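Local coordinates for NOVW (Streptomyces niveus ncimb 11891, PDB 2C0Z), which catalyses 3-epimerisation of a dTDP-4-keto-6-deoxy sugar in novobiocin biosynthesis, acting together with NovU on the way to dTDP-4-keto-6-deoxy-5-C-methyl-L-lyxo-hexose, at the interface of chains A and B. Residues are numbered along the deposited sequence; one frame, centred on the assembly and turned at random. Chains: chain A/B, NOVW.

The three contacts belong to one two-fold interface between identical chains with an RmlC-like cupin fold. Contacts 2 and 3 are close neighbours, about 12 Å apart between the centres of their C-alpha atoms, and share A:Leu54. Each joins the end of strand 33-40 and the start of helix 41-48 of one chain to the start of strand 56-63 of the other, with the chains exchanged. Contact 1 is more distant, about 26 Å from contact 2 and 31 Å from contact 3 between the same centres, and lies nearer A:His71. Pairing thus probably both builds the dimer and helps shape its active sites.

Contact 1: the interface of chains A and B. Residues chain A 172-175; chain B 32.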
ATOM      1  N   LEU A 172       0.214  19.956 -15.786  1.00 32.06           N
ATOM      2  CA  LEU A 172       0.436  19.006 -16.859  1.00 30.22           C
ATOM      3  C   LEU A 172      -0.706  17.986 -16.823  1.00 28.56           C
ATOM      4  O   LEU A 172      -0.749  17.133 -15.913  1.00 27.51           O
ATOM      5  CB  LEU A 172       1.792  18.299 -16.700  1.00 30.16           C
ATOM      6  N   LEU A 173      -1.586  18.066 -17.828  1.00 26.09           N
ATOM      7  CA  LEU A 173      -2.751  17.181 -17.980  1.00 24.81           C
ATOM      8  C   LEU A 173      -2.519  16.162 -19.081  1.00 23.32           C
ATOM      9  O   LEU A 173      -1.965  16.489 -20.138  1.00 25.17           O
ATOM     10  CB  LEU A 173      -4.004  18.006 -18.349  1.00 24.63           C
ATOM     11  CG  LEU A 173      -4.856  18.628 -17.244  1.00 26.26           C
ATOM     12  CD1 LEU A 173      -4.057  19.190 -16.125  1.00 26.72           C
ATOM     13  CD2 LEU A 173      -5.796  19.663 -17.832  1.00 25.82           C
ATOM     14  N   SER A 174      -2.977  14.936 -18.859  1.00 21.64           N
ATOM     15  CA  SER A 174      -3.007  13.899 -19.870  1.00 21.12           C
ATOM     16  C   SER A 174      -4.095  14.253 -20.885  1.00 21.24           C
ATOM     17  O   SER A 174      -4.993  15.030 -20.566  1.00 20.82           O
ATOM     18  CB  SER A 174      -3.353  12.564 -19.235  1.00 21.18           C
ATOM     19  OG  SER A 174      -4.698  12.592 -18.749  1.00 20.41           O
ATOM     20  N   PRO A 175      -4.042  13.690 -22.087  1.00 21.63           N
ATOM     21  CA  PRO A 175      -5.098  13.947 -23.070  1.00 21.82           C
ATOM     22  C   PRO A 175      -6.482  13.619 -22.506  1.00 21.06           C
ATOM     23  O   PRO A 175      -7.431  14.400 -22.690  1.00 21.67           O
ATOM     24  CB  PRO A 175      -4.704  13.035 -24.252  1.00 22.33           C
ATOM     25  CG  PRO A 175      -3.232  12.878 -24.116  1.00 22.72           C
ATOM     26  CD  PRO A 175      -2.966  12.831 -22.632  1.00 22.15           C
TER
ATOM     27  N   ARG B  32       4.479  11.405 -18.232  1.00 24.66           N
ATOM     28  CA  ARG B  32       4.053  11.988 -16.960  1.00 23.67           C
ATOM     29  C   ARG B  32       4.370  11.122 -15.725  1.00 21.52           C
ATOM     30  O   ARG B  32       4.366  11.634 -14.618  1.00 20.40           O
ATOM     31  CB  ARG B  32       2.555  12.347 -17.023  1.00 24.79           C
ATOM     32  CG  ARG B  32       2.263  13.529 -17.974  1.00 27.18           C
ATOM     33  CD  ARG B  32       0.780  13.686 -18.365  1.00 29.82           C
ATOM     34  NE  ARG B  32       0.298  12.517 -19.100  1.00 31.17           N
ATOM     35  CZ  ARG B  32       0.576  12.267 -20.382  1.00 33.10           C
ATOM     36  NH1 ARG B  32       1.314  13.107 -21.089  1.00 34.14           N
ATOM     37  NH2 ARG B  32       0.096  11.177 -20.968  1.00 33.77           N
TER
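A:Ser174 presents an extended stretch of backbone (phi -72°, psi 160°) to the side chain of B:Arg32, just before the chain turns into helix 175-178 at A:Pro175. The guanidinium lies with one face toward this backbone: A:Ser174 CA stands 3.6 Å above its plane, displaced toward the rim. A:Ser174 CB adds a contact with B:Arg32 NE at 3.7 Å. The serine hydroxyl is directed away from the arginine, so this small residue meets its partner through carbon, and the flat group can come close to the main chain. Further out, B:Arg32 NH2 reaches the ring of A:Pro175, 3.9 Å from its CD, while the aliphatic part of the arginine passes the peptide, with B:Arg32 CD 4.0 Å from A:Ser174 N. A bend at chi3 of B:Arg32 (-63°) turns the guanidinium out of the line of the methylenes and along the A:Ser174-A:Pro175 segment. Arginine suits the place by combining a long, partly apolar shaft with a flat, charged end. Proline suits the first turn of a helix, where its lack of an N-H breaks no hydrogen bond of the helix. B:Arg32 probably binds substrate, and this packing may help to position it. The arginine sits in the turn between strands 26-30 and 33-40 of chain B and reaches over to the segment leading into helix 175-178 of chain A, with the contact centre about 10 Å from A:His71.

Contact 2: the interface of chains A and B. Residues chain A 54-56, 146; chain B 39-42.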
ATOM      1  N   LEU A  54     -10.789  -5.013   0.040  1.00 13.24           N
ATOM      2  CA  LEU A  54      -9.639  -4.843  -0.827  1.00 12.10           C
ATOM      3  C   LEU A  54      -9.854  -5.587  -2.139  1.00 12.34           C
ATOM      4  O   LEU A  54      -9.736  -6.813  -2.182  1.00 13.60           O
ATOM      5  CB  LEU A  54      -8.360  -5.365  -0.177  1.00 12.19           C
ATOM      6  CG  LEU A  54      -7.091  -5.251  -1.033  1.00 12.68           C
ATOM      7  CD1 LEU A  54      -6.675  -3.814  -1.266  1.00 14.61           C
ATOM      8  CD2 LEU A  54      -5.988  -6.098  -0.379  1.00 13.98           C
ATOM      9  N   ALA A  55     -10.145  -4.849  -3.185  1.00 10.62           N
ATOM     10  CA  ALA A  55     -10.258  -5.411  -4.516  1.00 10.25           C
ATOM     11  C   ALA A  55      -9.015  -5.173  -5.378  1.00  9.64           C
ATOM     12  O   ALA A  55      -8.652  -5.994  -6.232  1.00  9.34           O
ATOM     13  CB  ALA A  55     -11.492  -4.826  -5.179  1.00 11.03           C
ATOM     14  N   GLN A  56      -8.384  -4.021  -5.216  1.00 10.13           N
ATOM     15  CA  GLN A  56      -7.211  -3.704  -6.027  1.00 11.03           C
ATOM     16  C   GLN A  56      -6.295  -2.787  -5.239  1.00  9.62           C
ATOM     17  O   GLN A  56      -6.744  -2.009  -4.427  1.00 10.99           O
ATOM     18  CB  GLN A  56      -7.644  -3.067  -7.347  1.00 12.62           C
ATOM     19  CG  GLN A  56      -6.628  -3.063  -8.457  1.00 14.91           C
ATOM     20  CD  GLN A  56      -7.246  -2.645  -9.810  1.00 17.26           C
ATOM     21  OE1 GLN A  56      -8.228  -3.248 -10.300  1.00 16.51           O
ATOM     22  NE2 GLN A  56      -6.667  -1.658 -10.414  1.00 19.86           N
ATOM     23  N   THR A 146     -12.471  -3.490  -8.656  1.00 15.43           N
ATOM     24  CA  THR A 146     -11.440  -3.586  -9.675  1.00 16.63           C
ATOM     25  C   THR A 146     -11.738  -2.658 -10.834  1.00 17.55           C
ATOM     26  O   THR A 146     -12.889  -2.217 -11.041  1.00 18.26           O
ATOM     27  CB  THR A 146     -11.318  -5.012 -10.209  1.00 16.06           C
ATOM     28  OG1 THR A 146     -12.593  -5.485 -10.661  1.00 18.91           O
ATOM     29  CG2 THR A 146     -10.855  -5.968  -9.117  1.00 15.50           C
TER
ATOM     30  N   TYR B  39      -1.875  -5.344  -6.666  1.00  8.65           N
ATOM     31  CA  TYR B  39      -2.745  -6.398  -6.118  1.00  8.09           C
ATOM     32  C   TYR B  39      -4.046  -6.345  -6.888  1.00  8.18           C
ATOM     33  O   TYR B  39      -4.587  -5.270  -7.114  1.00  9.49           O
ATOM     34  CB  TYR B  39      -3.076  -6.158  -4.623  1.00  8.18           C
ATOM     35  CG  TYR B  39      -4.069  -7.176  -4.087  1.00  8.36           C
ATOM     36  CD1 TYR B  39      -3.645  -8.447  -3.698  1.00  7.53           C
ATOM     37  CD2 TYR B  39      -5.428  -6.902  -4.052  1.00  9.71           C
ATOM     38  CE1 TYR B  39      -4.570  -9.408  -3.252  1.00  9.66           C
ATOM     39  CE2 TYR B  39      -6.331  -7.838  -3.639  1.00  9.80           C
ATOM     40  CZ  TYR B  39      -5.891  -9.100  -3.239  1.00  9.40           C
ATOM     41  OH  TYR B  39      -6.812 -10.050  -2.809  1.00 10.03           O
ATOM     42  N   HIS B  40      -4.543  -7.494  -7.301  1.00  8.75           N
ATOM     43  CA  HIS B  40      -5.845  -7.591  -7.958  1.00  8.74           C
ATOM     44  C   HIS B  40      -6.573  -8.837  -7.463  1.00  9.78           C
ATOM     45  O   HIS B  40      -6.052  -9.938  -7.573  1.00 10.23           O
ATOM     46  CB  HIS B  40      -5.674  -7.677  -9.472  1.00  9.87           C
ATOM     47  CG  HIS B  40      -6.940  -7.566 -10.244  1.00 11.91           C
ATOM     48  ND1 HIS B  40      -7.767  -8.648 -10.493  1.00 14.12           N
ATOM     49  CD2 HIS B  40      -7.514  -6.499 -10.844  1.00 14.21           C
ATOM     50  CE1 HIS B  40      -8.777  -8.247 -11.251  1.00 16.14           C
ATOM     51  NE2 HIS B  40      -8.660  -6.949 -11.464  1.00 15.60           N
ATOM     52  N   VAL B  41      -7.737  -8.634  -6.863  1.00  9.57           N
ATOM     53  CA  VAL B  41      -8.395  -9.722  -6.121  1.00 10.51           C
ATOM     54  C   VAL B  41      -8.712 -10.949  -6.990  1.00 11.11           C
ATOM     55  O   VAL B  41      -8.586 -12.082  -6.524  1.00 11.10           O
ATOM     56  CB  VAL B  41      -9.654  -9.223  -5.403  1.00 10.67           C
ATOM     57  CG1 VAL B  41     -10.716  -8.759  -6.389  1.00 10.89           C
ATOM     58  CG2 VAL B  41     -10.180 -10.321  -4.431  1.00 11.18           C
ATOM     59  N   ASP B  42      -9.110 -10.738  -8.239  1.00 12.33           N
ATOM     60  CA  ASP B  42      -9.486 -11.885  -9.076  1.00 12.65           C
ATOM     61  C   ASP B  42      -8.257 -12.710  -9.429  1.00 12.87           C
ATOM     62  O   ASP B  42      -8.267 -13.960  -9.316  1.00 12.82           O
ATOM     63  CB  ASP B  42     -10.239 -11.447 -10.321  1.00 14.08           C
ATOM     64  CG  ASP B  42     -11.489 -10.667 -10.009  1.00 15.71           C
ATOM     65  OD1 ASP B  42     -12.187 -10.984  -9.021  1.00 19.30           O
ATOM     66  OD2 ASP B  42     -11.842  -9.734 -10.734  1.00 20.21           O
TER
HETATM   67  O   HOH W   1      -8.810  -9.105  -1.388  1.00 10.47           O
HETATM   68  O   HOH W   2     -13.710  -8.061  -9.905  1.00 35.64           O
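A:Thr146 sets its methyl group, CG2, over the face of the B:His40 imidazole, 3.8 Å from the ring centroid, in a CH-pi contact. The two side chains cross at about a right angle, and A:Thr146 CB also approaches the ring, 3.5 Å from B:His40 NE2. Threonine suits this place because its two branches do different work. With OG1 set between the backbone N and the carbonyl carbon (chi1 54°), the methyl covers the histidine while the hydroxyl joins a water that also meets the carboxylate oxygen OD2 of B:Asp42.

B:Val41 and A:Ala55 form the second centre. B:Val41 N donates to the carbonyl A:Ala55 O over 2.9 Å, with 154° at the hydrogen; the donor is tilted 27° from the carbonyl plane. B:Val41 CG1 packs 3.9 Å from A:Ala55 CA, and the small alanine lets the valine branch come close to the main chain. This bond adjoins an antiparallel bridge between A:Gln56 and B:His40, which continues strand pairing from one chain into the other. As B:Val41 begins helix 41-48, the bond uses an N-H of the first helical turn, which has no acceptor within its own helix.

A:Leu54 sets its methyl CD2 over one face of the B:Tyr39 ring, toward the rim, in a CH-pi contact. Beside that pair, one water links the chains, 2.6 Å from the carbonyl A:Leu54 O and 2.6 Å from the phenol oxygen B:Tyr39 OH.

Contact 3: the interface of chains A and B. Residues chain A 39, 41, 52, 54, 142; chain B 54-56.
B:Leu54 enters chain A as an apolar plug and lies over one face of the A:Tyr39 ring. Its methyl CD2 stands 3.7 Å above the ring plane, offset toward the rim, and 4.0 Å from the centroid. The leucine CG is anti to its own main-chain nitrogen (chi1 179°), which carries the branched end onto the tyrosine. The same methyl also touches A:Leu52 CD2 at 4.0 Å and A:Leu142 CD1 at 4.0 Å, the A:Leu142 side chain crossing that of B:Leu54 at about a right angle. Leucine suits this spot because its forked end can meet a flat ring and aliphatic neighbours together. Nearer the backbone, B:Leu54 CB faces its symmetry mate A:Leu54 CB at 4.1 Å, marking the passage of the two-fold axis.

A:Tyr39 offers both an aromatic face and a hydroxyl. A:Leu52 N donates to the phenol oxygen A:Tyr39 OH over 3.0 Å, helping to fix the ring beneath the leucine. A water 2.6 Å from A:Tyr39 OH also meets the carbonyls A:Leu52 O and B:Leu54 O. A:Val41 N donates to B:Ala55 O alongside. This largely apolar centre probably holds the dimer together, and through A:Leu142, the neighbour of A:Tyr141, the presumed proton donor, may support the catalytic pocket.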
ATOM      1  N   TYR A  39      -3.431   1.657   7.874  1.00  8.65           N
ATOM      2  CA  TYR A  39      -4.811   1.147   7.838  1.00  8.09           C
ATOM      3  C   TYR A  39      -4.930   0.108   8.931  1.00  8.18           C
ATOM      4  O   TYR A  39      -4.053  -0.734   9.081  1.00  9.49           O
ATOM      5  CB  TYR A  39      -5.138   0.450   6.493  1.00  8.18           C
ATOM      6  CG  TYR A  39      -6.520  -0.182   6.497  1.00  8.36           C
ATOM      7  CD1 TYR A  39      -7.658   0.593   6.271  1.00  7.53           C
ATOM      8  CD2 TYR A  39      -6.694  -1.521   6.811  1.00  9.71           C
ATOM      9  CE1 TYR A  39      -8.941   0.020   6.328  1.00  9.66           C
ATOM     10  CE2 TYR A  39      -7.938  -2.077   6.887  1.00  9.80           C
ATOM     11  CZ  TYR A  39      -9.066  -1.294   6.643  1.00  9.40           C
ATOM     12  OH  TYR A  39     -10.333  -1.864   6.711  1.00 10.03           O
ATOM     13  N   VAL A  41      -8.128  -2.391  10.474  1.00  9.57           N
ATOM     14  CA  VAL A  41      -9.533  -2.737  10.202  1.00 10.51           C
ATOM     15  C   VAL A  41     -10.483  -2.390  11.359  1.00 11.11           C
ATOM     16  O   VAL A  41     -11.610  -1.952  11.121  1.00 11.10           O
ATOM     17  CB  VAL A  41      -9.677  -4.210   9.803  1.00 10.67           C
ATOM     18  CG1 VAL A  41      -9.286  -5.140  10.942  1.00 10.89           C
ATOM     19  CG2 VAL A  41     -11.119  -4.479   9.280  1.00 11.18           C
ATOM     20  N   LEU A  52     -12.844  -1.977   4.986  1.00 12.46           N
ATOM     21  CA  LEU A  52     -12.505  -1.768   3.600  1.00 12.99           C
ATOM     22  C   LEU A  52     -12.324  -3.120   2.878  1.00 12.96           C
ATOM     23  O   LEU A  52     -11.500  -3.956   3.248  1.00 12.80           O
ATOM     24  CB  LEU A  52     -11.228  -0.939   3.505  1.00 12.85           C
ATOM     25  CG  LEU A  52     -10.758  -0.574   2.086  1.00 14.21           C
ATOM     26  CD1 LEU A  52     -11.739   0.352   1.400  1.00 16.52           C
ATOM     27  CD2 LEU A  52      -9.360   0.051   2.112  1.00 15.54           C
ATOM     28  N   LEU A  54     -10.789  -5.013   0.040  1.00 13.24           N
ATOM     29  CA  LEU A  54      -9.639  -4.843  -0.827  1.00 12.10           C
ATOM     30  C   LEU A  54      -9.854  -5.587  -2.139  1.00 12.34           C
ATOM     31  O   LEU A  54      -9.736  -6.813  -2.182  1.00 13.60           O
ATOM     32  CB  LEU A  54      -8.360  -5.365  -0.177  1.00 12.19           C
ATOM     33  CG  LEU A  54      -7.091  -5.251  -1.033  1.00 12.68           C
ATOM     34  CD1 LEU A  54      -6.675  -3.814  -1.266  1.00 14.61           C
ATOM     35  CD2 LEU A  54      -5.988  -6.098  -0.379  1.00 13.98           C
ATOM     36  N   LEU A 142      -5.671   1.861  -2.203  1.00 10.35           N
ATOM     37  CA  LEU A 142      -6.436   0.637  -2.012  1.00 10.54           C
ATOM     38  C   LEU A 142      -7.876   0.918  -2.428  1.00 11.35           C
ATOM     39  O   LEU A 142      -8.465   1.925  -1.991  1.00 13.95           O
ATOM     40  CB  LEU A 142      -6.378   0.181  -0.571  1.00 10.54           C
ATOM     41  CG  LEU A 142      -4.995   0.190   0.095  1.00 11.30           C
ATOM     42  CD1 LEU A 142      -5.102  -0.252   1.550  1.00 12.86           C
ATOM     43  CD2 LEU A 142      -4.026  -0.694  -0.646  1.00 11.76           C
TER
ATOM     44  N   LEU B  54      -7.823  -7.920   4.196  1.00 13.24           N
ATOM     45  CA  LEU B  54      -7.062  -6.764   4.629  1.00 12.10           C
ATOM     46  C   LEU B  54      -7.413  -6.412   6.069  1.00 12.34           C
ATOM     47  O   LEU B  54      -8.474  -5.841   6.327  1.00 13.60           O
ATOM     48  CB  LEU B  54      -7.340  -5.546   3.751  1.00 12.19           C
ATOM     49  CG  LEU B  54      -6.599  -4.262   4.149  1.00 12.68           C
ATOM     50  CD1 LEU B  54      -5.102  -4.370   3.946  1.00 14.61           C
ATOM     51  CD2 LEU B  54      -7.225  -3.084   3.386  1.00 13.98           C
ATOM     52  N   ALA B  55      -6.522  -6.733   6.979  1.00 10.62           N
ATOM     53  CA  ALA B  55      -6.670  -6.352   8.369  1.00 10.25           C
ATOM     54  C   ALA B  55      -5.822  -5.137   8.756  1.00  9.64           C
ATOM     55  O   ALA B  55      -6.203  -4.329   9.613  1.00  9.34           O
ATOM     56  CB  ALA B  55      -6.318  -7.550   9.233  1.00 11.03           C
ATOM     57  N   GLN B  56      -4.635  -5.027   8.180  1.00 10.13           N
ATOM     58  CA  GLN B  56      -3.753  -3.914   8.522  1.00 11.03           C
ATOM     59  C   GLN B  56      -2.878  -3.588   7.327  1.00  9.62           C
ATOM     60  O   GLN B  56      -2.551  -4.450   6.543  1.00 10.99           O
ATOM     61  CB  GLN B  56      -2.916  -4.270   9.751  1.00 12.62           C
ATOM     62  CG  GLN B  56      -2.274  -3.124  10.484  1.00 14.91           C
ATOM     63  CD  GLN B  56      -1.682  -3.559  11.842  1.00 17.26           C
ATOM     64  OE1 GLN B  56      -2.381  -4.124  12.714  1.00 16.51           O
ATOM     65  NE2 GLN B  56      -0.434  -3.277  12.030  1.00 19.86           N
TER
HETATM   66  O   HOH W   3     -10.504  -4.317   5.784  1.00 10.47           O
HETATM   67  O   HOH W   4     -10.432  -6.860   2.743  0.50 16.71           O
HETATM   68  O   HOH W   5     -10.189  -7.470   1.951  0.50 16.71           O